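Local coordinates for uncharacterized protein (Legionella pneumophila subsp. pneumophila str. Philadelphia 1, PDB 2PMA) that is of unknown function but is probably a retropepsin-like aspartic endopeptidase, related to putative ATP-dependent zinc proteases, at residues A[5-15]-A[96-104]. Residues are numbered along the deposited sequence; the frame is centred on the assembly and turned at random.
Sequences YGYVEKATLID and LNIKLGDKV
Leu-100 lays its CD2 methyl over the centre of one face of the Tyr-5 ring, 3.9 Å from the centroid, a CH-pi contact nearly along the ring normal. The side chain reaches the ring with CG anti to the backbone N (chi1 174°), and the other methyl, CD1, packs against CB of Glu-9. At the rim of the same ring, Lys-103 stretches out and donates from NZ to Tyr-5 OH (3.1 Å); a water in the ring plane links that hydroxyl to Leu-100 O. NZ is further gripped by Phe-131 O and Asn-2 OD1, while Glu-9 turns its carboxylate back to Gly-6 N and on to Thr-142.

Further along, the backbones pair directly. Thr-12 N meets Lys-99 O at 2.9 Å and Lys-99 N meets Thr-12 O at 2.8 Å, the two reciprocal bonds of an antiparallel hydrogen-bonded pair. Beyond Leu-13, Ile-14 crosses Asn-97 at about a right angle, CG1 against CB, and presses CG2 on Lys-99 CB. Asn-97 ND2 then donates, nearly straight, to the syn side of Asp-15 OD1 (3.0 Å). The amide and carboxylate planes stand 68° apart; Thr-106 OG1 bonds Asn-97 OD1.

Together these contacts join strand 8-13 to strand 90-100, the first arm of the hairpin that turns at Leu-100 to Lys-103 (type II') into strand 103-112, within a curled, mixed beta-sheet consistent with a retropepsin-like fold.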
ATOM      1  N   TYR A   5      -3.119 -10.541 -12.680  1.00 24.04           N
ATOM      2  CA  TYR A   5      -3.851 -10.432 -11.397  1.00 24.24           C
ATOM      3  C   TYR A   5      -5.273  -9.971 -11.639  1.00 24.96           C
ATOM      4  O   TYR A   5      -5.570  -9.447 -12.722  1.00 24.95           O
ATOM      5  CB  TYR A   5      -3.142  -9.386 -10.539  1.00 25.11           C
ATOM      6  CG  TYR A   5      -1.721  -9.778 -10.225  1.00 27.48           C
ATOM      7  CD1 TYR A   5      -1.457 -10.834  -9.347  1.00 27.74           C
ATOM      8  CD2 TYR A   5      -0.638  -9.091 -10.802  1.00 28.89           C
ATOM      9  CE1 TYR A   5      -0.129 -11.232  -9.053  1.00 29.52           C
ATOM     10  CE2 TYR A   5       0.696  -9.468 -10.503  1.00 31.01           C
ATOM     11  CZ  TYR A   5       0.930 -10.527  -9.628  1.00 28.53           C
ATOM     12  OH  TYR A   5       2.217 -10.920  -9.329  1.00 32.28           O
ATOM     13  N   GLY A   6      -6.176 -10.187 -10.679  1.00 23.35           N
ATOM     14  CA  GLY A   6      -7.505  -9.558 -10.795  1.00 23.86           C
ATOM     15  C   GLY A   6      -7.479  -8.103 -10.276  1.00 24.40           C
ATOM     16  O   GLY A   6      -6.438  -7.599  -9.801  1.00 25.09           O
ATOM     17  N   TYR A   7      -8.617  -7.414 -10.338  1.00 24.30           N
ATOM     18  CA  TYR A   7      -8.636  -6.035  -9.880  1.00 24.24           C
ATOM     19  C   TYR A   7      -8.710  -5.904  -8.345  1.00 24.66           C
ATOM     20  O   TYR A   7      -8.506  -4.806  -7.812  1.00 23.61           O
ATOM     21  CB  TYR A   7      -9.717  -5.211 -10.568  1.00 25.74           C
ATOM     22  CG  TYR A   7     -11.079  -5.300  -9.917  1.00 26.63           C
ATOM     23  CD1 TYR A   7     -11.931  -6.376 -10.178  1.00 26.04           C
ATOM     24  CD2 TYR A   7     -11.530  -4.277  -9.072  1.00 26.94           C
ATOM     25  CE1 TYR A   7     -13.200  -6.446  -9.588  1.00 29.60           C
ATOM     26  CE2 TYR A   7     -12.764  -4.334  -8.474  1.00 29.95           C
ATOM     27  CZ  TYR A   7     -13.594  -5.412  -8.720  1.00 29.89           C
ATOM     28  OH  TYR A   7     -14.822  -5.429  -8.117  1.00 30.72           O
ATOM     29  N   VAL A   8      -9.024  -7.009  -7.652  1.00 24.80           N
ATOM     30  CA  VAL A   8      -8.897  -7.050  -6.191  1.00 24.58           C
ATOM     31  C   VAL A   8      -8.082  -8.264  -5.860  1.00 24.96           C
ATOM     32  O   VAL A   8      -8.320  -9.333  -6.418  1.00 24.80           O
ATOM     33  CB  VAL A   8     -10.250  -7.173  -5.452  1.00 25.42           C
ATOM     34  CG1 VAL A   8     -10.021  -7.080  -3.942  1.00 24.43           C
ATOM     35  CG2 VAL A   8     -11.204  -6.109  -5.882  1.00 27.49           C
ATOM     36  N   GLU A   9      -7.119  -8.106  -4.954  1.00 24.27           N
ATOM     37  CA  GLU A   9      -6.261  -9.211  -4.518  1.00 25.54           C
ATOM     38  C   GLU A   9      -6.020  -9.068  -3.033  1.00 25.77           C
ATOM     39  O   GLU A   9      -6.070  -7.970  -2.516  1.00 26.22           O
ATOM     40  CB  GLU A   9      -4.890  -9.156  -5.221  1.00 25.55           C
ATOM     41  CG  GLU A   9      -4.910  -9.428  -6.762  1.00 25.58           C
ATOM     42  CD  GLU A   9      -5.229 -10.875  -7.106  1.00 29.47           C
ATOM     43  OE1 GLU A   9      -5.207 -11.753  -6.211  1.00 30.46           O
ATOM     44  OE2 GLU A   9      -5.505 -11.157  -8.292  1.00 29.07           O
ATOM     45  N   LYS A  10      -5.684 -10.158  -2.357  1.00 25.76           N
ATOM     46  CA  LYS A  10      -5.213 -10.005  -0.975  1.00 25.77           C
ATOM     47  C   LYS A  10      -3.725  -9.703  -1.064  1.00 26.04           C
ATOM     48  O   LYS A  10      -3.001 -10.312  -1.877  1.00 25.89           O
ATOM     49  CB  LYS A  10      -5.461 -11.290  -0.174  1.00 26.68           C
ATOM     50  CG  LYS A  10      -6.940 -11.572   0.138  1.00 29.15           C
ATOM     51  CD  LYS A  10      -7.597 -10.483   0.997  1.00 27.60           C
ATOM     52  CE  LYS A  10      -8.971 -10.989   1.538  1.00 31.60           C
ATOM     53  NZ  LYS A  10      -9.550  -9.871   2.342  1.00 31.01           N
ATOM     54  N   ALA A  11      -3.260  -8.745  -0.273  1.00 25.00           N
ATOM     55  CA  ALA A  11      -1.846  -8.360  -0.241  1.00 26.03           C
ATOM     56  C   ALA A  11      -1.477  -8.317   1.241  1.00 27.26           C
ATOM     57  O   ALA A  11      -2.322  -7.981   2.077  1.00 28.11           O
ATOM     58  CB  ALA A  11      -1.648  -6.971  -0.834  1.00 26.42           C
ATOM     59  N   THR A  12      -0.242  -8.646   1.559  1.00 26.71           N
ATOM     60  CA  THR A  12       0.139  -8.720   2.960  1.00 26.87           C
ATOM     61  C   THR A  12       1.199  -7.679   3.266  1.00 26.55           C
ATOM     62  O   THR A  12       2.199  -7.604   2.556  1.00 26.22           O
ATOM     63  CB  THR A  12       0.645 -10.126   3.321  1.00 27.30           C
ATOM     64  OG1 THR A  12      -0.388 -11.084   3.067  1.00 27.88           O
ATOM     65  CG2 THR A  12       1.052 -10.156   4.825  1.00 27.39           C
ATOM     66  N   LEU A  13       0.969  -6.865   4.306  0.50 26.48           N
ATOM     67  CA  LEU A  13       1.964  -5.910   4.792  0.50 25.99           C
ATOM     68  C   LEU A  13       2.798  -6.717   5.771  0.50 25.76           C
ATOM     69  O   LEU A  13       2.452  -6.839   6.945  0.50 24.95           O
ATOM     70  CB  LEU A  13       1.298  -4.702   5.485  0.50 26.26           C
ATOM     71  CG  LEU A  13       0.619  -3.675   4.563  0.50 27.31           C
ATOM     72  CD1 LEU A  13      -0.397  -4.324   3.637  0.50 27.01           C
ATOM     73  CD2 LEU A  13      -0.049  -2.528   5.314  0.50 26.43           C
ATOM     74  N   ILE A  14       3.894  -7.284   5.269  1.00 25.31           N
ATOM     75  CA  ILE A  14       4.585  -8.367   5.971  1.00 25.31           C
ATOM     76  C   ILE A  14       5.146  -7.985   7.349  1.00 25.04           C
ATOM     77  O   ILE A  14       5.360  -8.859   8.170  1.00 25.13           O
ATOM     78  CB  ILE A  14       5.663  -9.008   5.120  1.00 26.04           C
ATOM     79  CG1 ILE A  14       6.735  -7.995   4.737  1.00 27.11           C
ATOM     80  CG2 ILE A  14       5.018  -9.661   3.864  1.00 27.37           C
ATOM     81  CD1 ILE A  14       7.969  -8.664   4.140  1.00 27.73           C
ATOM     82  N   ASP A  15       5.354  -6.697   7.601  1.00 25.25           N
ATOM     83  CA  ASP A  15       5.975  -6.294   8.873  1.00 26.98           C
ATOM     84  C   ASP A  15       5.079  -6.652  10.049  1.00 26.69           C
ATOM     85  O   ASP A  15       5.575  -6.883  11.162  1.00 26.96           O
ATOM     86  CB  ASP A  15       6.200  -4.806   8.906  1.00 27.58           C
ATOM     87  CG  ASP A  15       7.349  -4.384   8.062  1.00 34.95           C
ATOM     88  OD1 ASP A  15       7.955  -5.263   7.384  1.00 35.62           O
ATOM     89  OD2 ASP A  15       7.616  -3.163   8.072  1.00 38.09           O
ATOM     90  N   LEU A  96       6.929   0.628   1.959  0.50 24.83           N
ATOM     91  CA  LEU A  96       6.150  -0.410   2.656  0.50 25.35           C
ATOM     92  C   LEU A  96       6.446  -1.763   2.014  0.50 26.19           C
ATOM     93  O   LEU A  96       6.362  -1.877   0.797  0.50 25.19           O
ATOM     94  CB  LEU A  96       4.653  -0.102   2.499  0.50 26.33           C
ATOM     95  CG  LEU A  96       3.520  -1.072   2.894  0.50 23.37           C
ATOM     96  CD1 LEU A  96       3.235  -1.096   4.392  0.50 28.08           C
ATOM     97  CD2 LEU A  96       2.247  -0.690   2.162  0.50 27.13           C
ATOM     98  N   ASN A  97       6.775  -2.770   2.844  1.00 26.61           N
ATOM     99  CA  ASN A  97       7.069  -4.139   2.374  1.00 27.75           C
ATOM    100  C   ASN A  97       5.755  -4.873   2.180  1.00 26.20           C
ATOM    101  O   ASN A  97       4.975  -5.039   3.128  1.00 27.14           O
ATOM    102  CB  ASN A  97       7.959  -4.890   3.399  1.00 28.78           C
ATOM    103  CG  ASN A  97       9.175  -4.089   3.805  1.00 32.49           C
ATOM    104  OD1 ASN A  97       9.809  -3.495   2.952  1.00 35.56           O
ATOM    105  ND2 ASN A  97       9.516  -4.070   5.120  1.00 36.17           N
ATOM    106  N   ILE A  98       5.480  -5.266   0.935  1.00 27.09           N
ATOM    107  CA  ILE A  98       4.164  -5.840   0.572  1.00 26.88           C
ATOM    108  C   ILE A  98       4.350  -7.140  -0.210  1.00 26.22           C
ATOM    109  O   ILE A  98       5.153  -7.203  -1.154  1.00 24.93           O
ATOM    110  CB  ILE A  98       3.361  -4.885  -0.320  1.00 28.61           C
ATOM    111  CG1 ILE A  98       3.063  -3.589   0.442  1.00 34.25           C
ATOM    112  CG2 ILE A  98       2.025  -5.523  -0.775  1.00 29.00           C
ATOM    113  CD1 ILE A  98       2.423  -2.522  -0.390  1.00 41.07           C
ATOM    114  N   LYS A  99       3.584  -8.161   0.188  1.00 24.86           N
ATOM    115  CA  LYS A  99       3.614  -9.450  -0.488  1.00 25.11           C
ATOM    116  C   LYS A  99       2.316  -9.623  -1.291  1.00 25.47           C
ATOM    117  O   LYS A  99       1.223  -9.366  -0.789  1.00 25.60           O
ATOM    118  CB  LYS A  99       3.801 -10.566   0.546  1.00 25.33           C
ATOM    119  CG  LYS A  99       3.762 -11.990  -0.018  1.00 26.24           C
ATOM    120  CD  LYS A  99       4.005 -12.976   1.094  1.00 32.79           C
ATOM    121  CE  LYS A  99       4.481 -14.318   0.555  1.00 39.86           C
ATOM    122  NZ  LYS A  99       3.355 -15.042  -0.086  1.00 44.75           N
ATOM    123  N   LEU A 100       2.450 -10.000  -2.552  1.00 26.54           N
ATOM    124  CA  LEU A 100       1.308 -10.263  -3.437  1.00 26.80           C
ATOM    125  C   LEU A 100       1.611 -11.617  -4.073  1.00 28.10           C
ATOM    126  O   LEU A 100       2.587 -11.737  -4.825  1.00 26.58           O
ATOM    127  CB  LEU A 100       1.190  -9.172  -4.508  1.00 27.52           C
ATOM    128  CG  LEU A 100       0.136  -9.363  -5.616  1.00 28.58           C
ATOM    129  CD1 LEU A 100      -1.245  -9.346  -5.009  1.00 29.45           C
ATOM    130  CD2 LEU A 100       0.279  -8.215  -6.651  1.00 28.32           C
ATOM    131  N   GLY A 101       0.809 -12.631  -3.743  1.00 27.52           N
ATOM    132  CA  GLY A 101       1.124 -14.008  -4.164  1.00 29.05           C
ATOM    133  C   GLY A 101       2.455 -14.390  -3.551  1.00 29.53           C
ATOM    134  O   GLY A 101       2.669 -14.185  -2.349  1.00 29.99           O
ATOM    135  N   ASP A 102       3.371 -14.912  -4.368  1.00 28.95           N
ATOM    136  CA  ASP A 102       4.676 -15.313  -3.859  1.00 30.89           C
ATOM    137  C   ASP A 102       5.753 -14.225  -3.991  1.00 30.47           C
ATOM    138  O   ASP A 102       6.941 -14.504  -3.823  1.00 33.06           O
ATOM    139  CB  ASP A 102       5.161 -16.589  -4.569  1.00 31.62           C
ATOM    140  CG  ASP A 102       4.280 -17.789  -4.270  1.00 36.69           C
ATOM    141  OD1 ASP A 102       3.994 -18.027  -3.071  1.00 42.73           O
ATOM    142  OD2 ASP A 102       3.863 -18.470  -5.230  1.00 41.61           O
ATOM    143  N   LYS A 103       5.360 -13.008  -4.329  1.00 27.74           N
ATOM    144  CA  LYS A 103       6.336 -11.962  -4.635  1.00 25.39           C
ATOM    145  C   LYS A 103       6.302 -10.945  -3.503  1.00 24.64           C
ATOM    146  O   LYS A 103       5.219 -10.566  -3.062  1.00 23.31           O
ATOM    147  CB  LYS A 103       5.928 -11.234  -5.947  1.00 24.69           C
ATOM    148  CG  LYS A 103       6.048 -12.070  -7.217  1.00 24.94           C
ATOM    149  CD  LYS A 103       5.580 -11.229  -8.429  1.00 26.24           C
ATOM    150  CE  LYS A 103       5.596 -12.029  -9.719  1.00 29.41           C
ATOM    151  NZ  LYS A 103       4.917 -11.227 -10.799  1.00 29.22           N
ATOM    152  N   VAL A 104       7.474 -10.506  -3.051  1.00 23.95           N
ATOM    153  CA  VAL A 104       7.566  -9.434  -2.075  1.00 25.32           C
ATOM    154  C   VAL A 104       8.307  -8.241  -2.710  1.00 24.93           C
ATOM    155  O   VAL A 104       9.331  -8.432  -3.380  1.00 23.68           O
ATOM    156  CB  VAL A 104       8.324  -9.904  -0.817  1.00 24.91           C
ATOM    157  CG1 VAL A 104       8.454  -8.747   0.221  1.00 26.86           C
ATOM    158  CG2 VAL A 104       7.615 -11.125  -0.179  1.00 28.96           C
TER
HETATM  159  O   HOH W   1       2.449 -12.667  -7.368  1.00 26.38           O
HETATM  160  O   HOH W   2      -1.532 -12.346  -2.188  1.00 27.54           O
HETATM  161  O   HOH W   3       4.958  -4.339   5.753  1.00 19.13           O
HETATM  162  O   HOH W   4       6.782  -2.304   5.757  1.00 23.33           O